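Local coordinates for protein neural-cadherin (Drosophila melanogaster, PDB 3UBH) that mediates calcium-dependent, preferentially homophilic adhesion between cells, through a long ectodomain of tandem cadherin repeats of which this chain is one piece, at residues D141-I146 with D190-V195; N318-K323 with D351-S356; Q330-D335 with R413-N418. One frame throughout, in Å; residues are numbered along the deposited sequence.

Contact 1. Residues D141-I146 with D190-V195. With CA (calcium ion), chain D; CA (calcium ion), chain C.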
ATOM      1  N   ASP A 141      23.705  -4.514  -7.936  1.00 55.64           N
ATOM      2  CA  ASP A 141      24.667  -4.218  -9.010  1.00 58.77           C
ATOM      3  C   ASP A 141      25.400  -5.460  -9.493  1.00 59.63           C
ATOM      4  O   ASP A 141      25.639  -6.374  -8.721  1.00 57.48           O
ATOM      5  CB  ASP A 141      25.686  -3.167  -8.566  1.00 58.90           C
ATOM      6  CG  ASP A 141      25.075  -1.799  -8.393  1.00 60.18           C
ATOM      7  OD1 ASP A 141      25.053  -1.297  -7.249  1.00 59.48           O
ATOM      8  OD2 ASP A 141      24.618  -1.216  -9.398  1.00 63.97           O
ATOM      9  N   THR A 142      25.768  -5.470 -10.772  1.00 63.50           N
ATOM     10  CA  THR A 142      26.358  -6.651 -11.415  1.00 65.65           C
ATOM     11  C   THR A 142      27.696  -7.086 -10.800  1.00 64.82           C
ATOM     12  O   THR A 142      27.906  -8.274 -10.531  1.00 64.18           O
ATOM     13  CB  THR A 142      26.533  -6.433 -12.935  1.00 70.37           C
ATOM     14  OG1 THR A 142      27.273  -5.226 -13.168  1.00 71.85           O
ATOM     15  CG2 THR A 142      25.169  -6.339 -13.636  1.00 71.86           C
ATOM     16  N   ASP A 143      28.572  -6.114 -10.551  1.00 65.10           N
ATOM     17  CA  ASP A 143      29.924  -6.364 -10.055  1.00 65.09           C
ATOM     18  C   ASP A 143      30.120  -6.109  -8.552  1.00 61.17           C
ATOM     19  O   ASP A 143      31.206  -5.709  -8.134  1.00 61.59           O
ATOM     20  CB  ASP A 143      30.937  -5.540 -10.864  1.00 69.07           C
ATOM     21  CG  ASP A 143      30.919  -4.039 -10.504  1.00 70.92           C
ATOM     22  OD1 ASP A 143      32.014  -3.428 -10.532  1.00 75.25           O
ATOM     23  OD2 ASP A 143      29.837  -3.463 -10.199  1.00 70.41           O
ATOM     24  N   HIS A 144      29.091  -6.352  -7.741  1.00 57.93           N
ATOM     25  CA  HIS A 144      29.172  -6.125  -6.285  1.00 54.47           C
ATOM     26  C   HIS A 144      30.317  -6.865  -5.578  1.00 53.68           C
ATOM     27  O   HIS A 144      30.850  -7.856  -6.078  1.00 55.26           O
ATOM     28  CB  HIS A 144      27.848  -6.462  -5.616  1.00 51.91           C
ATOM     29  CG  HIS A 144      27.445  -7.896  -5.756  1.00 51.91           C
ATOM     30  ND1 HIS A 144      28.066  -8.917  -5.066  1.00 51.64           N
ATOM     31  CD2 HIS A 144      26.473  -8.478  -6.493  1.00 52.61           C
ATOM     32  CE1 HIS A 144      27.498 -10.067  -5.379  1.00 51.17           C
ATOM     33  NE2 HIS A 144      26.527  -9.827  -6.242  1.00 53.14           N
ATOM     34  N   ASN A 145      30.685  -6.382  -4.402  1.00 51.68           N
ATOM     35  CA  ASN A 145      31.809  -6.942  -3.677  1.00 50.67           C
ATOM     36  C   ASN A 145      31.539  -6.785  -2.197  1.00 47.51           C
ATOM     37  O   ASN A 145      32.003  -5.843  -1.556  1.00 47.12           O
ATOM     38  CB  ASN A 145      33.107  -6.247  -4.090  1.00 53.46           C
ATOM     39  CG  ASN A 145      34.340  -6.879  -3.459  1.00 54.10           C
ATOM     40  OD1 ASN A 145      34.256  -7.885  -2.740  1.00 54.75           O
ATOM     41  ND2 ASN A 145      35.492  -6.293  -3.727  1.00 55.34           N
ATOM     42  N   ILE A 146      30.760  -7.722  -1.668  1.00 45.62           N
ATOM     43  CA  ILE A 146      30.222  -7.623  -0.308  1.00 42.91           C
ATOM     44  C   ILE A 146      31.251  -8.031   0.743  1.00 42.28           C
ATOM     45  O   ILE A 146      31.814  -9.117   0.682  1.00 42.81           O
ATOM     46  CB  ILE A 146      28.904  -8.412  -0.146  1.00 41.16           C
ATOM     47  CG1 ILE A 146      27.840  -7.851  -1.098  1.00 42.24           C
ATOM     48  CG2 ILE A 146      28.414  -8.342   1.292  1.00 38.85           C
ATOM     49  CD1 ILE A 146      26.621  -8.739  -1.274  1.00 42.34           C
ATOM     50  N   ASP A 190      29.635  -2.688   0.059  1.00 49.92           N
ATOM     51  CA  ASP A 190      29.985  -3.069  -1.299  1.00 51.27           C
ATOM     52  C   ASP A 190      31.187  -2.231  -1.700  1.00 54.40           C
ATOM     53  O   ASP A 190      31.078  -1.021  -1.889  1.00 56.39           O
ATOM     54  CB  ASP A 190      28.793  -2.836  -2.231  1.00 51.72           C
ATOM     55  CG  ASP A 190      29.115  -3.106  -3.686  1.00 52.80           C
ATOM     56  OD1 ASP A 190      30.176  -3.686  -3.988  1.00 53.23           O
ATOM     57  OD2 ASP A 190      28.281  -2.733  -4.533  1.00 52.17           O
ATOM     58  N   GLN A 191      32.341  -2.878  -1.814  1.00 55.21           N
ATOM     59  CA  GLN A 191      33.583  -2.144  -2.001  1.00 58.12           C
ATOM     60  C   GLN A 191      33.885  -1.838  -3.457  1.00 61.45           C
ATOM     61  O   GLN A 191      34.881  -1.186  -3.770  1.00 64.56           O
ATOM     62  CB  GLN A 191      34.741  -2.858  -1.319  1.00 57.80           C
ATOM     63  CG  GLN A 191      34.651  -2.744   0.187  1.00 56.18           C
ATOM     64  CD  GLN A 191      35.835  -3.318   0.923  1.00 55.66           C
ATOM     65  OE1 GLN A 191      36.745  -3.880   0.325  1.00 57.04           O
ATOM     66  NE2 GLN A 191      35.818  -3.188   2.244  1.00 55.12           N
ATOM     67  N   ASN A 192      33.014  -2.291  -4.348  1.00 61.36           N
ATOM     68  CA  ASN A 192      33.127  -1.910  -5.741  1.00 64.87           C
ATOM     69  C   ASN A 192      32.373  -0.620  -6.037  1.00 66.37           C
ATOM     70  O   ASN A 192      32.504  -0.059  -7.123  1.00 69.55           O
ATOM     71  CB  ASN A 192      32.696  -3.055  -6.657  1.00 65.01           C
ATOM     72  CG  ASN A 192      33.814  -4.064  -6.905  1.00 66.12           C
ATOM     73  OD1 ASN A 192      34.812  -4.106  -6.188  1.00 65.95           O
ATOM     74  ND2 ASN A 192      33.642  -4.884  -7.929  1.00 67.90           N
ATOM     75  N   GLY A 193      31.606  -0.144  -5.056  1.00 64.74           N
ATOM     76  CA  GLY A 193      30.896   1.147  -5.159  1.00 66.80           C
ATOM     77  C   GLY A 193      31.094   2.094  -3.981  1.00 67.01           C
ATOM     78  O   GLY A 193      31.158   1.659  -2.830  1.00 64.56           O
ATOM     79  N   LYS A 194      31.192   3.391  -4.265  1.00 70.64           N
ATOM     80  CA  LYS A 194      31.393   4.401  -3.217  1.00 72.10           C
ATOM     81  C   LYS A 194      30.407   5.573  -3.332  1.00 74.08           C
ATOM     82  O   LYS A 194      29.455   5.494  -4.107  1.00 74.00           O
ATOM     83  CB  LYS A 194      32.865   4.858  -3.145  1.00 75.26           C
ATOM     84  CG  LYS A 194      33.708   4.569  -4.390  1.00 77.98           C
ATOM     85  CD  LYS A 194      35.020   5.347  -4.375  1.00 82.49           C
ATOM     86  CE  LYS A 194      36.068   4.703  -3.479  1.00 81.80           C
ATOM     87  NZ  LYS A 194      37.332   5.490  -3.586  1.00 87.44           N
ATOM     88  N   VAL A 195      30.610   6.636  -2.545  1.00 76.50           N
ATOM     89  CA  VAL A 195      29.697   7.802  -2.525  1.00 78.70           C
ATOM     90  C   VAL A 195      30.433   9.123  -2.767  1.00 83.90           C
ATOM     91  O   VAL A 195      31.538   9.326  -2.267  1.00 85.69           O
ATOM     92  CB  VAL A 195      28.867   7.890  -1.203  1.00 76.52           C
ATOM     93  CG1 VAL A 195      27.823   8.993  -1.291  1.00 78.84           C
ATOM     94  CG2 VAL A 195      28.182   6.552  -0.889  1.00 71.68           C
TER
HETATM   95 CA    CA D 854      26.240  -1.885  -5.043  1.00 48.20          CA
HETATM   96 CA    CA C 853      23.834  -0.230 -11.309  1.00 57.01          CA
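Asp141 and Asp190 meet through a shared calcium ion. Asp141 OD1 binds it at 2.6 Å and Asp190 OD2 at 2.3 Å. Asp141 OD2 binds a second calcium, so this carboxylate bridges two ions. Asp190 also uses both oxygens, but for different tasks. Its CG lies anti to the backbone N (chi1 175°), which leaves OD2 on the metal and OD1 among backbone N-H groups. The N of Asn145 reaches Asp190 OD1 at 2.8 Å, and the N of Asn192 comes to the same oxygen from the opposite face of the carboxylate. The second bond closes an Asx turn. Together the metal and the two N-H groups probably fix the rotation of the carboxylate. Gln191 N also bonds to Asn145 O, at 3.0 Å and nearly straight (168°).

Asn192 adds weaker bonds further out. Its ND2 makes a bent, weak bond to Asp143 O (2.6 Å), and its OD1 accepts a weak one from Asn145 ND2. The Asn192 and Asn145 amide planes stand almost perpendicular. His144 packs CB beside the Asp190 carboxylate.

Asn105 and Glu107 of the linker, with Asp139 and Gln201, complete the shared site, part of the calcium-bound junction between successive cadherin repeats. The contact joins the loop between strands 131-138 and 146-153 to the corner after strand 181-190. Ile146 and Asp190 pair antiparallel where strands 146-153 and 181-190 adjoin.

Contact 2. Residues N318-K323 with D351-S356. With CA (calcium ion), chain G; CA (calcium ion), chain F; CA (calcium ion), chain E.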
ATOM      1  N   ASN A 318     -21.346  -0.694   2.490  1.00 60.80           N
ATOM      2  CA  ASN A 318     -22.671  -0.128   2.325  1.00 59.55           C
ATOM      3  C   ASN A 318     -23.734  -1.197   2.557  1.00 58.40           C
ATOM      4  O   ASN A 318     -24.409  -1.627   1.620  1.00 58.01           O
ATOM      5  CB  ASN A 318     -22.814   0.503   0.935  1.00 59.91           C
ATOM      6  CG  ASN A 318     -24.105   1.282   0.776  1.00 59.17           C
ATOM      7  OD1 ASN A 318     -24.484   2.071   1.646  1.00 59.39           O
ATOM      8  ND2 ASN A 318     -24.791   1.067  -0.343  1.00 60.31           N
ATOM      9  N   ASP A 319     -23.871  -1.632   3.806  1.00 58.66           N
ATOM     10  CA  ASP A 319     -24.877  -2.644   4.154  1.00 58.40           C
ATOM     11  C   ASP A 319     -26.213  -2.045   4.610  1.00 57.16           C
ATOM     12  O   ASP A 319     -27.148  -2.777   4.935  1.00 57.48           O
ATOM     13  CB  ASP A 319     -24.344  -3.694   5.163  1.00 59.50           C
ATOM     14  CG  ASP A 319     -23.680  -3.077   6.389  1.00 60.33           C
ATOM     15  OD1 ASP A 319     -23.625  -1.838   6.512  1.00 61.11           O
ATOM     16  OD2 ASP A 319     -23.192  -3.843   7.252  1.00 61.51           O
ATOM     17  N   ASN A 320     -26.315  -0.722   4.611  1.00 56.55           N
ATOM     18  CA  ASN A 320     -27.555  -0.084   5.040  1.00 55.66           C
ATOM     19  C   ASN A 320     -28.231   0.773   3.981  1.00 54.43           C
ATOM     20  O   ASN A 320     -27.575   1.546   3.280  1.00 54.72           O
ATOM     21  CB  ASN A 320     -27.331   0.706   6.328  1.00 56.59           C
ATOM     22  CG  ASN A 320     -27.264  -0.190   7.541  1.00 58.15           C
ATOM     23  OD1 ASN A 320     -28.288  -0.680   8.022  1.00 57.43           O
ATOM     24  ND2 ASN A 320     -26.054  -0.418   8.041  1.00 59.65           N
ATOM     25  N   ALA A 321     -29.548   0.621   3.864  1.00 53.55           N
ATOM     26  CA  ALA A 321     -30.335   1.474   2.979  1.00 52.77           C
ATOM     27  C   ALA A 321     -30.899   2.694   3.728  1.00 52.30           C
ATOM     28  O   ALA A 321     -31.208   2.601   4.921  1.00 52.77           O
ATOM     29  CB  ALA A 321     -31.447   0.672   2.330  1.00 52.32           C
ATOM     30  N   PRO A 322     -31.015   3.852   3.038  1.00 52.07           N
ATOM     31  CA  PRO A 322     -31.642   5.020   3.681  1.00 51.88           C
ATOM     32  C   PRO A 322     -33.052   4.674   4.168  1.00 50.99           C
ATOM     33  O   PRO A 322     -33.796   4.034   3.424  1.00 50.34           O
ATOM     34  CB  PRO A 322     -31.713   6.048   2.547  1.00 51.43           C
ATOM     35  CG  PRO A 322     -30.630   5.652   1.595  1.00 52.44           C
ATOM     36  CD  PRO A 322     -30.573   4.152   1.659  1.00 52.26           C
ATOM     37  N   LYS A 323     -33.399   5.045   5.405  1.00 51.77           N
ATOM     38  CA  LYS A 323     -34.774   4.849   5.915  1.00 51.39           C
ATOM     39  C   LYS A 323     -35.464   6.177   6.175  1.00 50.96           C
ATOM     40  O   LYS A 323     -34.926   7.024   6.895  1.00 52.64           O
ATOM     41  CB  LYS A 323     -34.821   4.037   7.215  1.00 53.24           C
ATOM     42  CG  LYS A 323     -33.912   2.804   7.315  1.00 55.72           C
ATOM     43  CD  LYS A 323     -34.533   1.788   8.301  1.00 59.68           C
ATOM     44  CE  LYS A 323     -33.559   1.309   9.382  1.00 62.76           C
ATOM     45  NZ  LYS A 323     -32.493   0.385   8.885  1.00 63.57           N
ATOM     46  N   ASP A 351     -29.444   7.160   7.099  1.00 63.13           N
ATOM     47  CA  ASP A 351     -28.642   6.020   6.662  1.00 62.04           C
ATOM     48  C   ASP A 351     -27.556   5.738   7.693  1.00 63.95           C
ATOM     49  O   ASP A 351     -26.773   6.619   8.028  1.00 66.46           O
ATOM     50  CB  ASP A 351     -28.018   6.326   5.291  1.00 62.02           C
ATOM     51  CG  ASP A 351     -27.431   5.088   4.601  1.00 61.64           C
ATOM     52  OD1 ASP A 351     -26.799   4.234   5.269  1.00 62.27           O
ATOM     53  OD2 ASP A 351     -27.576   4.978   3.359  1.00 60.64           O
ATOM     54  N   SER A 352     -27.523   4.496   8.178  1.00 63.11           N
ATOM     55  CA  SER A 352     -26.587   4.040   9.220  1.00 64.86           C
ATOM     56  C   SER A 352     -25.098   4.069   8.854  1.00 66.01           C
ATOM     57  O   SER A 352     -24.250   4.189   9.742  1.00 69.03           O
ATOM     58  CB  SER A 352     -26.924   2.609   9.630  1.00 63.91           C
ATOM     59  OG  SER A 352     -28.202   2.530  10.201  1.00 64.18           O
ATOM     60  N   ASP A 353     -24.787   3.919   7.568  1.00 63.97           N
ATOM     61  CA  ASP A 353     -23.406   3.797   7.102  1.00 65.16           C
ATOM     62  C   ASP A 353     -22.627   5.107   7.273  1.00 67.87           C
ATOM     63  O   ASP A 353     -23.132   6.064   7.874  1.00 69.11           O
ATOM     64  CB  ASP A 353     -23.373   3.327   5.645  1.00 63.54           C
ATOM     65  CG  ASP A 353     -24.099   2.002   5.435  1.00 61.93           C
ATOM     66  OD1 ASP A 353     -23.859   1.058   6.216  1.00 64.10           O
ATOM     67  OD2 ASP A 353     -24.902   1.900   4.482  1.00 59.78           O
ATOM     68  N   SER A 354     -21.401   5.150   6.759  1.00 69.02           N
ATOM     69  CA  SER A 354     -20.564   6.338   6.905  1.00 72.21           C
ATOM     70  C   SER A 354     -20.125   6.921   5.565  1.00 72.57           C
ATOM     71  O   SER A 354     -20.386   6.335   4.518  1.00 70.22           O
ATOM     72  CB  SER A 354     -19.378   6.020   7.797  1.00 75.11           C
ATOM     73  OG  SER A 354     -19.864   5.439   8.989  1.00 74.76           O
ATOM     74  N   GLY A 355     -19.487   8.088   5.605  1.00 76.07           N
ATOM     75  CA  GLY A 355     -19.077   8.785   4.388  1.00 77.59           C
ATOM     76  C   GLY A 355     -20.170   8.769   3.334  1.00 74.09           C
ATOM     77  O   GLY A 355     -21.345   8.985   3.642  1.00 71.71           O
ATOM     78  N   SER A 356     -19.785   8.470   2.097  1.00 74.02           N
ATOM     79  CA  SER A 356     -20.716   8.513   0.975  1.00 71.77           C
ATOM     80  C   SER A 356     -21.691   7.334   0.916  1.00 67.38           C
ATOM     81  O   SER A 356     -22.694   7.392   0.190  1.00 65.39           O
ATOM     82  CB  SER A 356     -19.966   8.670  -0.349  1.00 74.43           C
ATOM     83  OG  SER A 356     -19.146   7.550  -0.595  1.00 74.95           O
TER
HETATM   84 CA    CA G 857     -26.028   3.242   2.919  1.00 52.86          CA
HETATM   85 CA    CA F 856     -21.859  -0.130   6.990  1.00 56.44          CA
HETATM   86 CA    CA E 855     -23.129  -3.310   9.362  1.00 61.10          CA
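Asn318, Asn320, Asp351 and Asp353 close around one calcium ion. Asn318 gives its side-chain OD1 at 2.3 Å, and Asn320 gives its backbone O, also at 2.3 Å. Asn318 holds CG anti to its own N (chi1 -172°), which carries OD1 to the ion. Asp351 binds with both oxygens, OD2 at 2.4 Å and OD1 at 2.7 Å. Asp353 adds OD2. Asn357 and Asp400 complete this site. The ion thus draws several oxygens together, and it probably offsets the repulsion between the carboxylates.

Two more ions follow. Asp353 OD1 and Asp319 OD1 bind the second calcium, each at 2.5 Å, with their carboxylate planes only 21° apart. Asp319 OD2 turns to a third calcium. Asp353 and Asp319 therefore each bridge two ions, so carboxylates link the three ions in series.

Hydrogen bonds hold the same carboxylates in place. Asn320 grips Asp353 twice. Its backbone N meets the syn lone pair of Asp353 OD2. Its ND2 meets Asp353 OD1 at 3.2 Å, from above the carboxylate plane, with the acceptor lying in the Asn320 amide plane. Asp353 N bonds to Asp351 OD1 at 3.1 Å, forming an Asx turn. A leucine in place of Asn320 would probably leave Asp353 OD1 without its amide donor and the carboxylate less firmly oriented.

Packing is modest. Ser352 CB lies against the Asn320 amide. The Pro322 ring runs alongside Asp351, pointing the same way.

Residues 318-320 belong to the Asp-Val-Asn-Asp-Asn linker between successive repeats, and 351-353 form an Asp-Ser-Asp sequence of the following repeat. This three-calcium junction is the characteristic cadherin interdomain site, which rigidifies the connection between domains.

Contact 3. Residues Q330-D335 with R413-N418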
ATOM      1  N   GLN A 330     -48.065  12.734   3.807  1.00 50.63           N
ATOM      2  CA  GLN A 330     -49.360  13.205   3.379  1.00 51.24           C
ATOM      3  C   GLN A 330     -49.450  14.708   3.629  1.00 52.59           C
ATOM      4  O   GLN A 330     -49.134  15.174   4.720  1.00 54.34           O
ATOM      5  CB  GLN A 330     -50.403  12.482   4.212  1.00 52.63           C
ATOM      6  CG  GLN A 330     -51.759  12.380   3.602  1.00 53.38           C
ATOM      7  CD  GLN A 330     -52.717  11.613   4.488  1.00 55.98           C
ATOM      8  OE1 GLN A 330     -52.297  10.899   5.399  1.00 57.84           O
ATOM      9  NE2 GLN A 330     -54.007  11.744   4.220  1.00 56.05           N
ATOM     10  N   ALA A 331     -49.870  15.469   2.624  1.00 52.63           N
ATOM     11  CA  ALA A 331     -50.164  16.899   2.814  1.00 54.36           C
ATOM     12  C   ALA A 331     -51.606  17.154   2.408  1.00 54.91           C
ATOM     13  O   ALA A 331     -52.079  16.600   1.418  1.00 53.63           O
ATOM     14  CB  ALA A 331     -49.216  17.769   2.014  1.00 53.66           C
ATOM     15  N   HIS A 332     -52.301  17.979   3.182  1.00 57.71           N
ATOM     16  CA  HIS A 332     -53.719  18.243   2.954  1.00 59.32           C
ATOM     17  C   HIS A 332     -53.994  19.690   2.577  1.00 59.61           C
ATOM     18  O   HIS A 332     -53.119  20.552   2.705  1.00 60.43           O
ATOM     19  CB  HIS A 332     -54.520  17.919   4.209  1.00 62.52           C
ATOM     20  CG  HIS A 332     -54.973  16.499   4.287  1.00 66.22           C
ATOM     21  ND1 HIS A 332     -56.140  16.058   3.694  1.00 69.66           N
ATOM     22  CD2 HIS A 332     -54.422  15.419   4.895  1.00 69.56           C
ATOM     23  CE1 HIS A 332     -56.288  14.766   3.933  1.00 71.87           C
ATOM     24  NE2 HIS A 332     -55.259  14.354   4.660  1.00 72.41           N
ATOM     25  N   ASN A 333     -55.222  19.942   2.123  1.00 59.33           N
ATOM     26  CA  ASN A 333     -55.707  21.298   1.849  1.00 60.37           C
ATOM     27  C   ASN A 333     -54.753  22.129   0.994  1.00 59.78           C
ATOM     28  O   ASN A 333     -54.612  23.334   1.209  1.00 61.90           O
ATOM     29  CB  ASN A 333     -55.989  22.041   3.162  1.00 63.25           C
ATOM     30  CG  ASN A 333     -56.941  21.295   4.056  1.00 64.75           C
ATOM     31  OD1 ASN A 333     -58.121  21.135   3.724  1.00 64.59           O
ATOM     32  ND2 ASN A 333     -56.442  20.834   5.209  1.00 66.38           N
ATOM     33  N   VAL A 334     -54.093  21.482   0.041  1.00 57.42           N
ATOM     34  CA  VAL A 334     -53.161  22.175  -0.826  1.00 57.40           C
ATOM     35  C   VAL A 334     -53.960  22.872  -1.910  1.00 57.96           C
ATOM     36  O   VAL A 334     -54.691  22.218  -2.657  1.00 57.20           O
ATOM     37  CB  VAL A 334     -52.155  21.209  -1.475  1.00 55.47           C
ATOM     38  CG1 VAL A 334     -51.070  21.989  -2.177  1.00 56.90           C
ATOM     39  CG2 VAL A 334     -51.544  20.308  -0.436  1.00 54.16           C
ATOM     40  N   ASP A 335     -53.843  24.195  -1.985  1.00 60.14           N
ATOM     41  CA  ASP A 335     -54.516  24.951  -3.045  1.00 61.10           C
ATOM     42  C   ASP A 335     -53.907  24.573  -4.392  1.00 60.35           C
ATOM     43  O   ASP A 335     -52.692  24.580  -4.544  1.00 61.10           O
ATOM     44  CB  ASP A 335     -54.419  26.457  -2.787  1.00 64.31           C
ATOM     45  CG  ASP A 335     -55.297  26.911  -1.611  1.00 66.82           C
ATOM     46  OD1 ASP A 335     -56.487  26.505  -1.556  1.00 65.82           O
ATOM     47  OD2 ASP A 335     -54.799  27.680  -0.750  1.00 70.00           O
ATOM     48  N   ARG A 413     -48.769  11.423  -0.547  1.00 42.53           N
ATOM     49  CA  ARG A 413     -50.116  11.773  -0.983  1.00 43.40           C
ATOM     50  C   ARG A 413     -50.265  13.275  -0.888  1.00 43.52           C
ATOM     51  O   ARG A 413     -49.969  13.880   0.157  1.00 44.57           O
ATOM     52  CB  ARG A 413     -51.188  11.082  -0.123  1.00 44.55           C
ATOM     53  CG  ARG A 413     -51.179   9.543  -0.168  1.00 45.69           C
ATOM     54  CD  ARG A 413     -52.327   8.882   0.622  1.00 48.05           C
ATOM     55  NE  ARG A 413     -52.299   9.111   2.072  1.00 49.12           N
ATOM     56  CZ  ARG A 413     -51.487   8.506   2.942  1.00 51.22           C
ATOM     57  NH1 ARG A 413     -50.586   7.615   2.543  1.00 52.26           N
ATOM     58  NH2 ARG A 413     -51.560   8.808   4.233  1.00 52.23           N
ATOM     59  N   VAL A 414     -50.706  13.895  -1.973  1.00 43.38           N
ATOM     60  CA  VAL A 414     -51.015  15.314  -1.928  1.00 43.36           C
ATOM     61  C   VAL A 414     -52.495  15.491  -2.263  1.00 43.74           C
ATOM     62  O   VAL A 414     -52.905  15.208  -3.385  1.00 44.18           O
ATOM     63  CB  VAL A 414     -50.126  16.130  -2.906  1.00 43.79           C
ATOM     64  CG1 VAL A 414     -50.469  17.613  -2.854  1.00 43.98           C
ATOM     65  CG2 VAL A 414     -48.638  15.916  -2.621  1.00 43.81           C
ATOM     66  N   TYR A 415     -53.297  15.927  -1.292  1.00 43.99           N
ATOM     67  CA  TYR A 415     -54.705  16.238  -1.548  1.00 44.53           C
ATOM     68  C   TYR A 415     -54.868  17.722  -1.883  1.00 44.61           C
ATOM     69  O   TYR A 415     -54.485  18.596  -1.109  1.00 45.32           O
ATOM     70  CB  TYR A 415     -55.589  15.874  -0.354  1.00 45.64           C
ATOM     71  CG  TYR A 415     -55.707  14.393  -0.024  1.00 46.93           C
ATOM     72  CD1 TYR A 415     -56.848  13.666  -0.376  1.00 48.04           C
ATOM     73  CD2 TYR A 415     -54.695  13.726   0.680  1.00 47.24           C
ATOM     74  CE1 TYR A 415     -56.971  12.305  -0.051  1.00 49.57           C
ATOM     75  CE2 TYR A 415     -54.810  12.364   1.010  1.00 48.11           C
ATOM     76  CZ  TYR A 415     -55.950  11.666   0.646  1.00 49.31           C
ATOM     77  OH  TYR A 415     -56.061  10.332   0.971  1.00 51.11           O
ATOM     78  N   THR A 416     -55.438  18.010  -3.040  1.00 44.44           N
ATOM     79  CA  THR A 416     -55.610  19.390  -3.451  1.00 44.76           C
ATOM     80  C   THR A 416     -57.068  19.838  -3.350  1.00 45.17           C
ATOM     81  O   THR A 416     -57.974  19.029  -3.158  1.00 45.06           O
ATOM     82  CB  THR A 416     -55.165  19.579  -4.899  1.00 45.36           C
ATOM     83  OG1 THR A 416     -55.895  18.661  -5.725  1.00 46.68           O
ATOM     84  CG2 THR A 416     -53.669  19.329  -5.056  1.00 44.59           C
ATOM     85  N   LYS A 417     -57.282  21.137  -3.501  1.00 45.54           N
ATOM     86  CA  LYS A 417     -58.628  21.682  -3.585  1.00 46.31           C
ATOM     87  C   LYS A 417     -58.631  22.999  -4.353  1.00 46.60           C
ATOM     88  O   LYS A 417     -57.579  23.591  -4.569  1.00 46.75           O
ATOM     89  CB  LYS A 417     -59.225  21.880  -2.180  1.00 47.52           C
ATOM     90  CG  LYS A 417     -58.368  22.723  -1.216  1.00 49.36           C
ATOM     91  CD  LYS A 417     -59.254  23.614  -0.336  1.00 52.92           C
ATOM     92  CE  LYS A 417     -58.433  24.645   0.419  1.00 54.66           C
ATOM     93  NZ  LYS A 417     -59.275  25.692   1.044  1.00 55.80           N
ATOM     94  N   ASN A 418     -59.813  23.428  -4.791  1.00 47.01           N
ATOM     95  CA  ASN A 418     -60.042  24.822  -5.197  1.00 47.84           C
ATOM     96  C   ASN A 418     -60.765  25.580  -4.067  1.00 49.29           C
ATOM     97  O   ASN A 418     -60.875  25.020  -2.970  1.00 49.20           O
ATOM     98  CB  ASN A 418     -60.756  24.928  -6.558  1.00 47.71           C
ATOM     99  CG  ASN A 418     -62.160  24.311  -6.568  1.00 46.73           C
ATOM    100  OD1 ASN A 418     -62.401  23.248  -6.004  1.00 45.26           O
ATOM    101  ND2 ASN A 418     -63.089  24.986  -7.236  1.00 47.08           N
TER
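The His332 and Tyr415 rings lie in an offset stack. Their planes are 5° apart and their centroids 4.7 Å apart. CE1 of His332 sits over one face of Tyr415, toward the rim, and comes within 3.8 Å of CD2. The two side chains run alongside and point the same way. Ala331 O lies in the Tyr415 ring plane, at its edge. Tyr391 meets Tyr415 edge-to-face.

Gln330 reaches across Arg413. Its CG is anti to the backbone N (chi1 -156°), and the chain stays extended to bring OE1 to the guanidinium edge. NH2 of Arg413 makes a weak bond to it. Arg413 NH1 also has a salt bridge to Asp328.

Strand 328-335 runs parallel to strand 407-417, as the edge strand of the mixed sheet in the cadherin beta-sandwich. Ala331 N bonds to Arg413 O at 2.9 Å, and Tyr415 N to Ala331 O at 3.0 Å. A beta bulge between Ala331 and Val334 shifts the register by one. The ladder resumes with Val334 N on Tyr415 O and Lys417 N on Val334 O.

Past the bulge, Val334 crosses Val414 at about a right angle, CG2 to CG1 at 3.8 Å. Lys417 runs beside Asp335, with a long salt bridge from NZ to OD1, 3.9 Å.

Following the chain from the N terminus, contact 1 comes first. It closes a loop of 43 residues, between Ile146 and Asp190, within one cadherin repeat at the calcium-bound junction to the repeat before it. That loop ends well before contact 2 opens, so the two are in series, with centres about 57 Å apart. Contact 2 joins the linker to the following repeat by closing the 27 residues between Lys323 and Asp351. Contact 3 starts inside that loop, at Gln330, and ends at 413-418, so contacts 2 and 3 cross. Contact 3 ties the strands that come first and last in sequence within one sheet of the last repeat in this fragment. Nearest atoms of contacts 2 and 3 lie about 14 Å apart.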